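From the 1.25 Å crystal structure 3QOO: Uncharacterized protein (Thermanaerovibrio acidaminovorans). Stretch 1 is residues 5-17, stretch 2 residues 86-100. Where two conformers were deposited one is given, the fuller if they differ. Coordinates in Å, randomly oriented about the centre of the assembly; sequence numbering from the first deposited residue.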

ATOM      1  N   ASP A   5      17.385 -13.009  19.198  1.00 33.91           N
ATOM      2  CA  ASP A   5      17.526 -14.022  18.155  1.00 33.79           C
ATOM      3  C   ASP A   5      16.214 -14.070  17.397  1.00 32.53           C
ATOM      4  O   ASP A   5      15.260 -14.749  17.810  1.00 30.19           O
ATOM      5  CB  ASP A   5      17.844 -15.399  18.745  1.00 34.63           C
ATOM      6  CG  ASP A   5      18.119 -16.462  17.659  1.00 36.69           C
ATOM      7  OD1 ASP A   5      17.184 -16.870  16.927  1.00 41.19           O
ATOM      8  OD2 ASP A   5      19.280 -16.907  17.534  1.00 40.19           O
ATOM      9  N   PHE A   6      16.165 -13.342  16.277  1.00 31.49           N
ATOM     10  CA  PHE A   6      14.900 -13.185  15.548  1.00 30.73           C
ATOM     11  C   PHE A   6      14.458 -14.508  14.933  1.00 30.15           C
ATOM     12  O   PHE A   6      13.283 -14.716  14.747  1.00 29.42           O
ATOM     13  CB  PHE A   6      14.957 -12.057  14.498  1.00 30.47           C
ATOM     14  CG  PHE A   6      15.379 -10.719  15.074  1.00 30.68           C
ATOM     15  CD1 PHE A   6      14.620 -10.114  16.051  1.00 29.99           C
ATOM     16  CD2 PHE A   6      16.540 -10.080  14.641  1.00 32.60           C
ATOM     17  CE1 PHE A   6      14.987  -8.898  16.588  1.00 30.67           C
ATOM     18  CE2 PHE A   6      16.931  -8.853  15.173  1.00 31.73           C
ATOM     19  CZ  PHE A   6      16.149  -8.257  16.144  1.00 31.65           C
ATOM     20  N   ASN A   7      15.394 -15.431  14.680  1.00 30.66           N
ATOM     21  CA  ASN A   7      15.014 -16.754  14.180  1.00 30.98           C
ATOM     22  C   ASN A   7      14.186 -17.479  15.242  1.00 29.87           C
ATOM     23  O   ASN A   7      13.266 -18.207  14.910  1.00 30.12           O
ATOM     24  CB  ASN A   7      16.245 -17.596  13.767  1.00 31.70           C
ATOM     25  CG  ASN A   7      17.128 -16.897  12.716  1.00 33.73           C
ATOM     26  OD1 ASN A   7      16.737 -16.721  11.566  1.00 34.69           O
ATOM     27  ND2 ASN A   7      18.341 -16.518  13.123  1.00 36.60           N
ATOM     28  N   GLU A   8      14.543 -17.282  16.522  1.00 29.92           N
ATOM     29  CA  GLU A   8      13.781 -17.814  17.680  1.00 29.20           C
ATOM     30  C   GLU A   8      12.449 -17.114  17.966  1.00 28.03           C
ATOM     31  O   GLU A   8      11.443 -17.761  18.244  1.00 28.60           O
ATOM     32  CB  GLU A   8      14.645 -17.736  18.974  1.00 30.63           C
ATOM     33  CG  GLU A   8      13.870 -18.130  20.283  1.00 32.78           C
ATOM     34  CD  GLU A   8      14.196 -17.293  21.549  1.00 36.60           C
ATOM     35  OE1 GLU A   8      13.786 -17.731  22.647  1.00 36.89           O
ATOM     36  OE2 GLU A   8      14.832 -16.216  21.462  1.00 38.45           O
ATOM     37  N   LEU A   9      12.450 -15.781  17.971  1.00 26.36           N
ATOM     38  CA  LEU A   9      11.232 -15.030  18.275  1.00 25.33           C
ATOM     39  C   LEU A   9      10.181 -15.200  17.178  1.00 24.05           C
ATOM     40  O   LEU A   9       9.001 -15.163  17.506  1.00 26.26           O
ATOM     41  CB  LEU A   9      11.512 -13.544  18.458  1.00 24.98           C
ATOM     42  CG  LEU A   9      12.487 -13.155  19.571  1.00 23.71           C
ATOM     43  CD1 LEU A   9      12.830 -11.694  19.492  1.00 23.39           C
ATOM     44  CD2 LEU A   9      11.954 -13.467  20.963  1.00 22.51           C
ATOM     45  N   PHE A  10      10.609 -15.447  15.925  1.00 22.66           N
ATOM     46  CA  PHE A  10       9.719 -15.440  14.755  1.00 21.86           C
ATOM     47  C   PHE A  10       9.915 -16.661  13.919  1.00 20.71           C
ATOM     48  O   PHE A  10      10.434 -16.546  12.794  1.00 21.68           O
ATOM     49  CB  PHE A  10       9.950 -14.192  13.873  1.00 21.93           C
ATOM     50  CG  PHE A  10       9.838 -12.962  14.638  1.00 18.27           C
ATOM     51  CD1 PHE A  10       8.719 -12.781  15.422  1.00 20.68           C
ATOM     52  CD2 PHE A  10      10.857 -12.027  14.693  1.00 16.43           C
ATOM     53  CE1 PHE A  10       8.611 -11.709  16.228  1.00 19.87           C
ATOM     54  CE2 PHE A  10      10.721 -10.934  15.505  1.00 17.68           C
ATOM     55  CZ  PHE A  10       9.593 -10.763  16.230  1.00 18.54           C
ATOM     56  N   PRO A  11       9.446 -17.816  14.397  1.00 18.45           N
ATOM     57  CA  PRO A  11       9.638 -18.961  13.569  1.00 17.94           C
ATOM     58  C   PRO A  11       8.928 -18.819  12.234  1.00 15.71           C
ATOM     59  O   PRO A  11       7.813 -18.318  12.171  1.00 14.36           O
ATOM     60  CB  PRO A  11       9.043 -20.107  14.401  1.00 18.71           C
ATOM     61  CG  PRO A  11       9.067 -19.618  15.739  1.00 19.73           C
ATOM     62  CD  PRO A  11       8.864 -18.181  15.692  1.00 18.70           C
ATOM     63  N   VAL A  12       9.565 -19.279  11.171  1.00 16.69           N
ATOM     64  CA  VAL A  12       8.930 -19.344   9.879  1.00 16.43           C
ATOM     65  C   VAL A  12       7.614 -20.113  10.001  1.00 14.52           C
ATOM     66  O   VAL A  12       7.559 -21.150  10.665  1.00 16.25           O
ATOM     67  CB  VAL A  12       9.895 -19.990   8.838  1.00 18.02           C
ATOM     68  CG1 VAL A  12       9.184 -20.288   7.540  1.00 19.51           C
ATOM     69  CG2 VAL A  12      11.058 -19.069   8.582  1.00 19.83           C
ATOM     70  N   GLY A  13       6.552 -19.564   9.420  1.00 14.16           N
ATOM     71  CA  GLY A  13       5.223 -20.155   9.445  1.00 13.57           C
ATOM     72  C   GLY A  13       4.307 -19.596  10.510  1.00 12.75           C
ATOM     73  O   GLY A  13       3.111 -19.837  10.477  1.00 14.79           O
ATOM     74  N   THR A  14       4.852 -18.848  11.456  1.00 12.13           N
ATOM     75  CA  THR A  14       4.052 -18.166  12.469  1.00 11.23           C
ATOM     76  C   THR A  14       3.047 -17.250  11.782  1.00 10.97           C
ATOM     77  O   THR A  14       3.439 -16.471  10.909  1.00 11.28           O
ATOM     78  CB  THR A  14       4.942 -17.324  13.412  1.00 11.71           C
ATOM     79  OG1 THR A  14       5.906 -18.177  14.031  1.00 13.13           O
ATOM     80  CG2 THR A  14       4.112 -16.644  14.495  1.00 12.80           C
ATOM     81  N   TYR A  15       1.779 -17.321  12.152  1.00 10.15           N
ATOM     82  CA  TYR A  15       0.761 -16.512  11.493  1.00  9.47           C
ATOM     83  C   TYR A  15      -0.308 -16.001  12.401  1.00  9.88           C
ATOM     84  O   TYR A  15      -0.525 -16.529  13.495  1.00 10.70           O
ATOM     85  CB  TYR A  15       0.099 -17.267  10.323  1.00 10.50           C
ATOM     86  CG  TYR A  15      -1.023 -18.216  10.717  1.00 10.75           C
ATOM     87  CD1 TYR A  15      -2.342 -17.777  10.746  1.00 11.48           C
ATOM     88  CD2 TYR A  15      -0.779 -19.529  11.044  1.00 10.71           C
ATOM     89  CE1 TYR A  15      -3.395 -18.623  11.064  1.00 11.48           C
ATOM     90  CE2 TYR A  15      -1.835 -20.385  11.362  1.00 10.98           C
ATOM     91  CZ  TYR A  15      -3.125 -19.943  11.388  1.00 11.11           C
ATOM     92  OH  TYR A  15      -4.174 -20.762  11.729  1.00 13.49           O
ATOM     93  N   ARG A  16      -0.976 -14.950  11.965  0.59 10.22           N
ATOM     94  CA  ARG A  16      -2.189 -14.443  12.574  0.59 11.35           C
ATOM     95  C   ARG A  16      -3.202 -14.143  11.479  0.59 11.31           C
ATOM     96  O   ARG A  16      -2.856 -13.926  10.299  0.59 10.80           O
ATOM     97  CB  ARG A  16      -1.903 -13.195  13.424  0.59 12.29           C
ATOM     98  CG  ARG A  16      -1.037 -13.480  14.665  0.59 14.44           C
ATOM     99  CD  ARG A  16      -0.859 -12.212  15.501  0.59 16.24           C
ATOM    100  NE  ARG A  16      -2.041 -12.001  16.328  0.59 18.47           N
ATOM    101  CZ  ARG A  16      -2.182 -12.439  17.580  0.59 19.93           C
ATOM    102  NH1 ARG A  16      -1.198 -13.104  18.193  0.59 21.70           N
ATOM    103  NH2 ARG A  16      -3.318 -12.214  18.234  0.59 19.52           N
ATOM    104  N   ARG A  17      -4.465 -14.113  11.888  1.00 11.73           N
ATOM    105  CA  ARG A  17      -5.570 -13.831  11.003  1.00 12.65           C
ATOM    106  C   ARG A  17      -6.441 -12.785  11.580  1.00 13.77           C
ATOM    107  O   ARG A  17      -6.577 -12.689  12.801  1.00 15.76           O
ATOM    108  CB  ARG A  17      -6.406 -15.064  10.793  1.00 14.98           C
ATOM    109  CG  ARG A  17      -5.925 -15.997   9.814  1.00 18.20           C
ATOM    110  CD  ARG A  17      -6.954 -17.055   9.540  1.00 21.06           C
ATOM    111  NE  ARG A  17      -6.630 -17.762   8.356  1.00 21.70           N
ATOM    112  CZ  ARG A  17      -7.323 -18.757   7.852  1.00 25.26           C
ATOM    113  NH1 ARG A  17      -8.382 -19.233   8.497  1.00 27.57           N
ATOM    114  NH2 ARG A  17      -6.912 -19.308   6.712  1.00 29.62           N
ATOM    115  N   THR A  86     -11.031 -12.263   5.013  1.00 11.60           N
ATOM    116  CA  THR A  86     -10.117 -12.874   5.975  1.00 11.91           C
ATOM    117  C   THR A  86      -8.679 -12.677   5.486  1.00 10.65           C
ATOM    118  O   THR A  86      -8.318 -13.136   4.405  1.00 11.28           O
ATOM    119  CB  THR A  86     -10.424 -14.355   6.164  1.00 12.65           C
ATOM    120  OG1 THR A  86     -11.764 -14.462   6.622  1.00 15.89           O
ATOM    121  CG2 THR A  86      -9.474 -15.032   7.128  1.00 14.82           C
ATOM    122  N   PHE A  87      -7.877 -12.004   6.297  1.00 10.10           N
ATOM    123  CA  PHE A  87      -6.461 -11.805   6.051  1.00  9.53           C
ATOM    124  C   PHE A  87      -5.655 -12.779   6.867  1.00  9.27           C
ATOM    125  O   PHE A  87      -5.892 -12.928   8.078  1.00 10.27           O
ATOM    126  CB  PHE A  87      -6.036 -10.394   6.432  1.00  9.87           C
ATOM    127  CG  PHE A  87      -6.507  -9.310   5.522  1.00 10.17           C
ATOM    128  CD1 PHE A  87      -5.604  -8.644   4.712  1.00 10.47           C
ATOM    129  CD2 PHE A  87      -7.828  -8.909   5.509  1.00 11.64           C
ATOM    130  CE1 PHE A  87      -6.014  -7.585   3.905  1.00 11.64           C
ATOM    131  CE2 PHE A  87      -8.224  -7.871   4.655  1.00 12.91           C
ATOM    132  CZ  PHE A  87      -7.327  -7.217   3.862  1.00 12.07           C
ATOM    133  N   THR A  88      -4.688 -13.419   6.204  1.00  9.16           N
ATOM    134  CA  THR A  88      -3.734 -14.302   6.866  1.00 10.02           C
ATOM    135  C   THR A  88      -2.346 -13.773   6.551  1.00  9.54           C
ATOM    136  O   THR A  88      -1.999 -13.635   5.366  1.00 10.73           O
ATOM    137  CB  THR A  88      -3.850 -15.746   6.372  1.00 11.02           C
ATOM    138  OG1 THR A  88      -5.198 -16.187   6.510  1.00 11.64           O
ATOM    139  CG2 THR A  88      -2.928 -16.658   7.193  1.00 13.51           C
ATOM    140  N   VAL A  89      -1.600 -13.420   7.595  1.00  9.14           N
ATOM    141  CA  VAL A  89      -0.249 -12.959   7.466  1.00  9.38           C
ATOM    142  C   VAL A  89       0.689 -13.912   8.181  1.00  9.15           C
ATOM    143  O   VAL A  89       0.412 -14.282   9.319  1.00  9.95           O
ATOM    144  CB  VAL A  89      -0.122 -11.502   7.962  1.00  9.26           C
ATOM    145  CG1 VAL A  89       1.324 -11.047   7.992  1.00 10.94           C
ATOM    146  CG2 VAL A  89      -0.944 -10.564   7.051  1.00 10.16           C
ATOM    147  N   THR A  90       1.755 -14.298   7.498  1.00  9.69           N
ATOM    148  CA  THR A  90       2.622 -15.407   7.900  1.00  9.98           C
ATOM    149  C   THR A  90       4.081 -15.018   7.797  1.00  9.29           C
ATOM    150  O   THR A  90       4.490 -14.438   6.795  1.00 10.07           O
ATOM    151  CB  THR A  90       2.416 -16.621   6.975  1.00 11.33           C
ATOM    152  OG1 THR A  90       1.024 -16.956   6.939  1.00 12.80           O
ATOM    153  CG2 THR A  90       3.231 -17.827   7.442  1.00 12.75           C
ATOM    154  N   VAL A  91       4.887 -15.362   8.787  1.00  9.26           N
ATOM    155  CA  VAL A  91       6.330 -15.162   8.698  1.00  9.89           C
ATOM    156  C   VAL A  91       6.912 -16.060   7.611  1.00 10.86           C
ATOM    157  O   VAL A  91       6.792 -17.301   7.678  1.00 12.05           O
ATOM    158  CB  VAL A  91       7.034 -15.421  10.032  1.00 10.19           C
ATOM    159  CG1 VAL A  91       8.552 -15.326   9.861  1.00 11.67           C
ATOM    160  CG2 VAL A  91       6.488 -14.460  11.100  1.00 11.57           C
ATOM    161  N   ASP A  92       7.522 -15.450   6.600  0.65 10.35           N
ATOM    162  CA  ASP A  92       8.119 -16.171   5.482  0.65 12.28           C
ATOM    163  C   ASP A  92       9.591 -16.481   5.734  0.65 12.64           C
ATOM    164  O   ASP A  92      10.027 -17.625   5.585  0.65 13.28           O
ATOM    165  CB  ASP A  92       7.959 -15.352   4.189  0.65 13.97           C
ATOM    166  CG  ASP A  92       8.538 -16.058   2.998  0.65 15.05           C
ATOM    167  OD1 ASP A  92       7.946 -17.077   2.597  0.65 18.40           O
ATOM    168  OD2 ASP A  92       9.584 -15.608   2.483  0.65 18.65           O
ATOM    169  N   ARG A  93      10.340 -15.464   6.144  1.00 12.70           N
ATOM    170  CA  ARG A  93      11.746 -15.631   6.443  1.00 14.38           C
ATOM    171  C   ARG A  93      12.263 -14.520   7.325  1.00 14.64           C
ATOM    172  O   ARG A  93      11.636 -13.482   7.453  1.00 13.21           O
ATOM    173  CB  ARG A  93      12.575 -15.762   5.202  1.00 17.80           C
ATOM    174  CG  ARG A  93      12.639 -14.543   4.410  1.00 19.34           C
ATOM    175  CD  ARG A  93      13.472 -14.779   3.115  1.00 22.49           C
ATOM    176  NE  ARG A  93      13.721 -13.548   2.374  1.00 25.16           N
ATOM    177  CZ  ARG A  93      12.880 -12.957   1.529  1.00 26.25           C
ATOM    178  NH1 ARG A  93      11.671 -13.463   1.260  1.00 24.97           N
ATOM    179  NH2 ARG A  93      13.273 -11.835   0.938  1.00 27.20           N
ATOM    180  N   VAL A  94      13.398 -14.794   7.980  1.00 16.54           N
ATOM    181  CA  VAL A  94      14.127 -13.800   8.744  1.00 19.23           C
ATOM    182  C   VAL A  94      15.513 -13.534   8.112  1.00 21.55           C
ATOM    183  O   VAL A  94      16.179 -14.468   7.651  1.00 24.60           O
ATOM    184  CB  VAL A  94      14.307 -14.280  10.165  1.00 20.48           C
ATOM    185  CG1 VAL A  94      15.184 -13.282  10.951  1.00 22.29           C
ATOM    186  CG2 VAL A  94      12.955 -14.494  10.783  1.00 20.83           C
ATOM    187  N   GLU A  95      15.917 -12.274   8.019  1.00 23.91           N
ATOM    188  CA  GLU A  95      17.308 -11.987   7.627  1.00 25.73           C
ATOM    189  C   GLU A  95      17.821 -10.709   8.247  1.00 24.44           C
ATOM    190  O   GLU A  95      17.264  -9.616   8.050  1.00 25.32           O
ATOM    191  CB  GLU A  95      17.521 -12.009   6.109  1.00 27.67           C
ATOM    192  CG  GLU A  95      16.416 -11.454   5.212  1.00 31.44           C
ATOM    193  CD  GLU A  95      16.498 -12.027   3.788  1.00 35.82           C
ATOM    194  OE1 GLU A  95      15.917 -11.404   2.873  1.00 37.10           O
ATOM    195  OE2 GLU A  95      17.141 -13.105   3.590  1.00 40.46           O
ATOM    196  N   GLY A  96      18.939 -10.868   8.930  1.00 24.16           N
ATOM    197  CA  GLY A  96      19.483  -9.846   9.777  1.00 22.84           C
ATOM    198  C   GLY A  96      18.444  -9.424  10.795  1.00 20.66           C
ATOM    199  O   GLY A  96      17.893 -10.241  11.528  1.00 21.33           O
ATOM    200  N   ASN A  97      18.172  -8.125  10.821  1.00 18.12           N
ATOM    201  CA  ASN A  97      17.169  -7.541  11.723  1.00 16.87           C
ATOM    202  C   ASN A  97      15.840  -7.353  11.021  1.00 15.83           C
ATOM    203  O   ASN A  97      15.014  -6.560  11.456  1.00 15.69           O
ATOM    204  CB  ASN A  97      17.669  -6.245  12.343  1.00 16.08           C
ATOM    205  CG  ASN A  97      17.924  -5.132  11.314  1.00 18.13           C
ATOM    206  OD1 ASN A  97      17.917  -5.358  10.102  1.00 21.19           O
ATOM    207  ND2 ASN A  97      18.169  -3.924  11.806  1.00 18.29           N
ATOM    208  N   ARG A  98      15.616  -8.123   9.955  1.00 15.96           N
ATOM    209  CA  ARG A  98      14.379  -8.005   9.201  1.00 15.72           C
ATOM    210  C   ARG A  98      13.586  -9.300   9.119  1.00 14.58           C
ATOM    211  O   ARG A  98      14.138 -10.389   9.158  1.00 15.34           O
ATOM    212  CB  ARG A  98      14.667  -7.483   7.820  1.00 18.23           C
ATOM    213  CG  ARG A  98      15.007  -5.979   7.811  1.00 19.87           C
ATOM    214  CD  ARG A  98      16.275  -5.820   7.174  1.00 20.69           C
ATOM    215  NE  ARG A  98      16.765  -4.476   7.378  1.00 18.76           N
ATOM    216  CZ  ARG A  98      16.520  -3.431   6.615  1.00 16.66           C
ATOM    217  NH1 ARG A  98      15.697  -3.508   5.577  1.00 19.37           N
ATOM    218  NH2 ARG A  98      17.093  -2.293   6.934  1.00 17.66           N
ATOM    219  N   VAL A  99      12.279  -9.134   8.990  1.00 12.94           N
ATOM    220  CA  VAL A  99      11.342 -10.222   8.865  1.00 11.37           C
ATOM    221  C   VAL A  99      10.530  -9.953   7.604  1.00 10.84           C
ATOM    222  O   VAL A  99      10.012  -8.844   7.416  1.00 11.62           O
ATOM    223  CB  VAL A  99      10.405 -10.352  10.096  1.00 12.11           C
ATOM    224  CG1 VAL A  99       9.490 -11.553   9.932  1.00 13.14           C
ATOM    225  CG2 VAL A  99      11.209 -10.424  11.412  1.00 15.11           C
ATOM    226  N   VAL A 100      10.415 -10.959   6.743  1.00 10.54           N
ATOM    227  CA  VAL A 100       9.535 -10.855   5.573  1.00 10.81           C
ATOM    228  C   VAL A 100       8.298 -11.731   5.861  1.00  9.95           C
ATOM    229  O   VAL A 100       8.440 -12.897   6.265  1.00 10.94           O
ATOM    230  CB  VAL A 100      10.237 -11.321   4.296  1.00 11.94           C
ATOM    231  CG1 VAL A 100       9.256 -11.224   3.118  1.00 13.14           C
ATOM    232  CG2 VAL A 100      11.493 -10.468   3.992  1.00 14.21           C
TER

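The two stretches lie far apart in sequence and meet in two ways. Residues 15-17 pair with the strand 86-95 as antiparallel neighbours, their directions 169° apart. Phe6, Asn7, Phe10 and Val12 pack side chains onto the later part of that strand, and Phe6 and Phe10 also reach the turn and return strand beyond it. Together the two sides bury 820 Å².

The helical end is a matter of shape. Asp5 caps the short helix: its OD1 accepts from Glu8 N at 2.7 Å. The Phe6 CA-to-CB bond points toward the second stretch, and the side chain fits against the turn from Glu95 to Arg98, a type II' turn. Its ring meets the turn obliquely. Phe6 CD2 lies 3.4 Å from Gly96 O, and Phe6 CE2 lies 3.7 Å from Asn97 CA. Gly96 has positive phi, which favours glycine. At the base of the ring, Phe6 CB rests 3.8 Å from Val94 CG1. Asn7 adds to the cover of the same valine, with Asn7 OD1 3.7 Å from Val94 CB.

Phe10 is the buried bump of this half. It is the first residue to leave helical geometry, and its CA-to-CB bond points toward the second stretch. Three valines make the hollow: Val99 meets the ring, and Val94 and Val91 lie by Phe10 CB. Phe10 CD2 touches Val99 CG2 at 3.7 Å. Phe10 CB is 4.3 Å from Val94 CG2 and 4.4 Å from Val91 CG1. The CA-to-CB bonds of all three valines also point toward the first stretch, so the methyls and the aromatic group form one apolar patch. The backbone helps to close it: Phe10 O sits 3.7 Å from Val91 CG1, and Pro11 O sits 3.7 Å from Val91 CB. Val91 is thus covered by main chain as well as by side chain.

The Val12 CA-to-CB bond points sideways, and its two methyls rest on the backbone of the strand: Val12 CG1 is 3.4 Å from Asp92 O, and Val12 CG2 is 4.1 Å from Arg93 CA.

A type II turn from Pro11 to Thr14 leads into the paired strand. Thr14 OG1 donates to Pro11 O at 2.7 Å and braces the turn. Gly13 has phi 97°, where a side chain would jam against the preceding carbonyl oxygen. Its bare backbone still reaches the strand: Gly13 N donates to Val91 O at 2.9 Å. Val91 N returns a bond to Thr14 O at 2.8 Å.

The pairing then follows antiparallel register. Arg16 and Val89 bond both ways, Arg16 N to Val89 O at 3.1 Å and Val89 N to Arg16 O at 3.0 Å. Tyr15 and Thr90, and Arg17 and Thr88, are the non-hydrogen-bonded pairs on either side. There the chains come closer, with CA to CA distances of 4.2 Å for Tyr15 and Thr90 and 4.5 Å for Arg17 and Thr88.

Tyr15, Arg17, Thr88 and Thr90 share one face. Tyr15 CB is 3.5 Å from Thr90 OG1, and Tyr15 CD1 is 3.8 Å from Thr88 CG2. Arg17 lies across the threonines. Arg17 NE donates to Thr88 OG1 at 2.8 Å, near the guanidinium plane, while the Thr86 methyl lies over one guanidinium face.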